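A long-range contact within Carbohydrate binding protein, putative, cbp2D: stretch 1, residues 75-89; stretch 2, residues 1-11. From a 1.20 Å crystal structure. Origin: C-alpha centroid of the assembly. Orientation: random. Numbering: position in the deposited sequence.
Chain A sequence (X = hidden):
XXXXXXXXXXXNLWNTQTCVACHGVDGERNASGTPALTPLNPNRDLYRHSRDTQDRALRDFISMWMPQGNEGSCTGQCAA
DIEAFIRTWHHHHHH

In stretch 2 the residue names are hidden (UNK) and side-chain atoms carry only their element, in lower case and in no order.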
# COMPACT_ATOMS: atom_id res chain seq x y z
N THR A 75 7.52 7.26 1.41
CA THR A 75 6.90 8.51 0.98
C THR A 75 7.25 8.67 -0.50
O THR A 75 7.95 7.84 -1.06
CB THR A 75 7.37 9.70 1.81
OG1 THR A 75 8.77 9.88 1.57
CG2 THR A 75 7.13 9.54 3.29
N GLY A 76 6.83 9.76 -1.12
CA GLY A 76 7.35 10.11 -2.45
C GLY A 76 7.23 8.97 -3.43
O GLY A 76 6.17 8.40 -3.63
N GLN A 77 8.35 8.66 -4.09
CA GLN A 77 8.33 7.64 -5.14
C GLN A 77 7.96 6.26 -4.59
O GLN A 77 7.30 5.49 -5.30
CB GLN A 77 9.67 7.61 -5.89
CG GLN A 77 9.63 6.83 -7.18
CD GLN A 77 8.79 7.45 -8.27
OE1 GLN A 77 9.03 8.59 -8.68
NE2 GLN A 77 7.83 6.71 -8.79
N CYS A 78 8.40 5.93 -3.39
CA CYS A 78 8.01 4.64 -2.77
C CYS A 78 6.50 4.54 -2.75
O CYS A 78 5.92 3.51 -3.14
CB CYS A 78 8.58 4.57 -1.35
SG CYS A 78 8.02 3.11 -0.43
N ALA A 79 5.84 5.58 -2.28
CA ALA A 79 4.38 5.58 -2.14
C ALA A 79 3.71 5.51 -3.52
O ALA A 79 2.71 4.80 -3.68
CB ALA A 79 3.94 6.78 -1.34
N ALA A 80 4.24 6.25 -4.48
CA ALA A 80 3.70 6.20 -5.84
C ALA A 80 3.83 4.79 -6.44
O ALA A 80 2.92 4.30 -7.08
CB ALA A 80 4.40 7.22 -6.71
N ASP A 81 4.99 4.18 -6.26
CA ASP A 81 5.24 2.85 -6.81
C ASP A 81 4.31 1.83 -6.16
O ASP A 81 3.73 0.96 -6.85
CB ASP A 81 6.70 2.46 -6.63
CG ASP A 81 7.69 3.21 -7.49
OD1 ASP A 81 7.27 3.91 -8.44
OD2 ASP A 81 8.88 3.04 -7.24
N ILE A 82 4.20 1.85 -4.83
CA ILE A 82 3.34 0.85 -4.19
C ILE A 82 1.88 1.12 -4.56
O ILE A 82 1.15 0.15 -4.77
CB ILE A 82 3.59 0.79 -2.67
CG1 ILE A 82 5.01 0.35 -2.35
CG2 ILE A 82 2.59 -0.18 -2.06
CD1 ILE A 82 5.34 0.31 -0.88
N GLU A 83 1.46 2.37 -4.65
CA GLU A 83 0.11 2.66 -5.16
C GLU A 83 -0.11 1.93 -6.48
O GLU A 83 -1.14 1.27 -6.68
CB GLU A 83 -0.08 4.16 -5.30
CG GLU A 83 -1.35 4.55 -6.03
CD GLU A 83 -1.44 6.06 -6.26
OE1 GLU A 83 -0.59 6.56 -7.05
OE2 GLU A 83 -2.29 6.73 -5.66
N ALA A 84 0.83 2.11 -7.41
CA ALA A 84 0.66 1.50 -8.74
C ALA A 84 0.54 -0.03 -8.60
O ALA A 84 -0.28 -0.66 -9.29
CB ALA A 84 1.81 1.89 -9.64
N PHE A 85 1.35 -0.62 -7.76
CA PHE A 85 1.28 -2.07 -7.53
C PHE A 85 -0.09 -2.48 -6.99
O PHE A 85 -0.71 -3.43 -7.52
CB PHE A 85 2.41 -2.49 -6.58
CG PHE A 85 2.34 -3.93 -6.15
CD1 PHE A 85 2.34 -4.96 -7.07
CD2 PHE A 85 2.34 -4.27 -4.82
CE1 PHE A 85 2.32 -6.28 -6.67
CE2 PHE A 85 2.33 -5.59 -4.40
CZ PHE A 85 2.33 -6.60 -5.33
N ILE A 86 -0.56 -1.82 -5.96
CA ILE A 86 -1.88 -2.16 -5.38
C ILE A 86 -2.98 -2.05 -6.43
O ILE A 86 -3.90 -2.88 -6.46
CB ILE A 86 -2.15 -1.27 -4.16
CG1 ILE A 86 -1.19 -1.60 -3.02
CG2 ILE A 86 -3.59 -1.39 -3.73
CD1 ILE A 86 -1.21 -0.60 -1.91
N ARG A 87 -2.89 -1.05 -7.32
CA ARG A 87 -3.96 -0.89 -8.34
C ARG A 87 -3.92 -1.99 -9.40
O ARG A 87 -4.84 -2.06 -10.21
CB ARG A 87 -3.85 0.48 -8.98
CG ARG A 87 -4.10 1.62 -8.02
CD ARG A 87 -5.38 1.52 -7.27
NE ARG A 87 -5.71 2.79 -6.66
CZ ARG A 87 -6.82 2.99 -5.94
NH1 ARG A 87 -7.61 1.98 -5.61
NH2 ARG A 87 -7.10 4.21 -5.52
N THR A 88 -2.89 -2.81 -9.44
CA THR A 88 -2.88 -4.00 -10.31
C THR A 88 -3.61 -5.20 -9.68
O THR A 88 -3.90 -6.16 -10.39
CB THR A 88 -1.49 -4.50 -10.70
OG1 THR A 88 -0.81 -5.07 -9.59
CG2 THR A 88 -0.65 -3.39 -11.31
N TRP A 89 -3.92 -5.18 -8.38
CA TRP A 89 -4.45 -6.37 -7.70
C TRP A 89 -5.80 -6.77 -8.25
O TRP A 89 -6.09 -7.99 -8.26
CB TRP A 89 -4.52 -6.15 -6.22
CG TRP A 89 -3.19 -6.06 -5.56
CD1 TRP A 89 -1.94 -6.07 -6.12
CD2 TRP A 89 -3.01 -5.84 -4.16
NE1 TRP A 89 -1.00 -5.91 -5.14
CE2 TRP A 89 -1.63 -5.77 -3.94
CE3 TRP A 89 -3.91 -5.71 -3.10
CZ2 TRP A 89 -1.12 -5.55 -2.65
CZ3 TRP A 89 -3.40 -5.50 -1.85
CH2 TRP A 89 -2.05 -5.42 -1.65
N UNK A 1 7.10 17.44 -11.31
CA UNK A 1 5.62 17.48 -11.22
C UNK A 1 5.10 16.22 -10.54
O UNK A 1 5.75 15.78 -9.57
N UNK A 2 4.03 15.63 -11.06
CA UNK A 2 3.32 14.45 -10.46
C UNK A 2 4.17 13.19 -10.68
O UNK A 2 4.37 12.80 -11.84
c UNK A 2 -0.13 12.11 -8.75
c UNK A 2 0.16 11.01 -10.84
o UNK A 2 -1.06 9.94 -9.05
c UNK A 2 0.57 13.19 -9.26
c UNK A 2 1.91 14.38 -11.02
c UNK A 2 -0.36 11.00 -9.56
c UNK A 2 0.89 12.09 -11.31
c UNK A 2 1.11 13.19 -10.52
N UNK A 3 4.60 12.49 -9.62
CA UNK A 3 5.47 11.31 -9.82
C UNK A 3 4.66 10.22 -10.52
O UNK A 3 3.48 10.05 -10.29
c UNK A 3 5.93 10.75 -8.48
c UNK A 3 6.71 11.70 -7.58
c UNK A 3 7.10 11.00 -6.31
c UNK A 3 7.92 12.24 -8.30
N UNK A 4 5.34 9.47 -11.38
CA UNK A 4 4.72 8.36 -12.08
C UNK A 4 5.05 7.06 -11.39
O UNK A 4 6.21 6.70 -11.23
c UNK A 4 5.13 8.30 -13.54
c UNK A 4 4.75 9.58 -14.27
c UNK A 4 4.51 7.10 -14.25
N UNK A 5 4.03 6.39 -10.84
CA UNK A 5 4.32 5.14 -10.09
C UNK A 5 4.66 3.99 -11.00
O UNK A 5 4.05 3.84 -12.07
N UNK A 6 5.57 3.16 -10.57
CA UNK A 6 5.96 1.95 -11.31
C UNK A 6 5.53 0.73 -10.51
O UNK A 6 6.07 0.48 -9.43
c UNK A 6 7.46 1.95 -11.56
c UNK A 6 7.87 0.78 -12.42
o UNK A 6 7.76 -0.31 -12.02
o UNK A 6 8.30 1.03 -13.50
N UNK A 7 4.56 -0.00 -11.03
CA UNK A 7 3.99 -1.15 -10.31
C UNK A 7 5.01 -2.26 -10.10
O UNK A 7 4.92 -2.97 -9.09
c UNK A 7 2.82 -1.68 -11.06
N UNK A 8 5.92 -2.43 -11.03
CA UNK A 8 6.92 -3.49 -10.91
C UNK A 8 7.84 -3.18 -9.73
O UNK A 8 8.12 -4.04 -8.85
c UNK A 8 8.72 -4.75 -12.12
o UNK A 8 6.73 -3.98 -13.24
c UNK A 8 7.68 -3.68 -12.23
N UNK A 9 8.30 -1.95 -9.62
CA UNK A 9 9.08 -1.54 -8.44
C UNK A 9 8.23 -1.60 -7.16
O UNK A 9 8.73 -2.02 -6.09
c UNK A 9 11.48 1.24 -9.55
c UNK A 9 10.67 -0.02 -9.67
c UNK A 9 10.88 3.54 -10.03
n UNK A 9 10.67 2.40 -9.43
n UNK A 9 9.93 4.47 -9.96
n UNK A 9 12.00 3.72 -10.70
c UNK A 9 9.65 -0.14 -8.57
N UNK A 10 6.99 -1.20 -7.26
CA UNK A 10 6.11 -1.29 -6.09
C UNK A 10 5.93 -2.69 -5.56
O UNK A 10 5.78 -2.86 -4.34
N UNK A 11 5.98 -3.69 -6.43
CA UNK A 11 5.85 -5.10 -6.01
C UNK A 11 7.02 -5.46 -5.09
O UNK A 11 6.85 -6.26 -4.15
c UNK A 11 5.81 -6.01 -7.21
O HOH W 1 -2.57 9.26 -6.74
O HOH W 2 8.21 9.87 -11.13

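Position 1 has backbone alone, lies beyond reach of the helix, and is poorly ordered; with no side-chain atom it is Gly1. Position 2 carries one carbon and then a six-carbon ring bearing one oxygen. Its CA-to-CB bond points away from stretch 1, yet the ring end comes nearer, and a water sits 2.8 Å from the ring oxygen and 2.8 Å from Glu83 OE2. This is Tyr2.

Position 3 has four carbons forked at the second. A terminal carbon of the fork lies 3.5 Å from Gly76 C, and the CB is 4.2 Å from Ala80 CB, so the side chain lies over Gly76, Gln77 and Ala80; the pattern is that of leucine, Leu3. Position 4 shows one carbon carrying two more, and its CA-to-CB bond points away from stretch 1; such a fork at CB makes it Val4. Its backbone does the work: Gln77 NE2 donates to Val4 O at 2.9 Å, while a water accepts from Val4 N and donates to Gln77 OE1, both at 2.9 Å.

Position 5 has no side-chain atoms, and its CA comes 3.4 Å from Ala80 O in a CA-H...O contact. A CB built here would fall 2.2 Å from Ala80 O, a clash, so the absence is what permits the approach: Gly5. At position 6 two carbons end in two oxygens, a short carboxylate, and the backbone N donates to Asp81 OD1 at 2.8 Å. It is Asp6, at the N-cap of the following helix, where its OD1 accepts from the backbone N of position 9 at 3.0 Å.

Position 7 has a single carbon, a CB that packs 4.0 Å from Ala84 CB and 3.9 Å from Thr88 CG2, hence Ala7. Position 8 bears one carbon carrying an oxygen and a carbon. Its CA-to-CB bond points away from stretch 1 and it touches nothing there: Thr8.

Position 9 runs three carbons, a nitrogen, then a carbon with two more nitrogens, a guanidinium. The chain nitrogen lies 2.9 Å from Asp81 OD2, so this is Arg9. NE donates to Asp81 OD2 and NH2 to Asp81 OD1 at 3.1 Å, forming a salt bridge at the edge of the group. Position 10 again lacks a side chain. An ideal CB would clash at 2.0 Å from Asp81 O and 2.9 Å from Phe85 CB, so it is Gly10; Gly10 CA sits 3.4 Å from Asp81 O in a CA-H...O contact. Position 11 has one carbon, a CB 3.5 Å from Phe85 CE1, and its CA lies 3.5 Å above the centroid of the Phe85 ring, a CH-pi contact over its face: Ala11.

The rule is closeness bought with small residues: the helix axes cross at -98° and approach to 6.7 Å, with Ile82 and Gly10 CA atoms only 4.0 Å apart. Asp81 is the polar hub, accepting from Asp6 N, Arg9 and, within its own helix, Gln77 NE2. Gln77 thereby ties the loop at Val4 to this carboxylate, while Leu3, the alanines and Phe85 supply the apolar contacts.

Stretch 2, residues 1-11: GYLVGDATRGA
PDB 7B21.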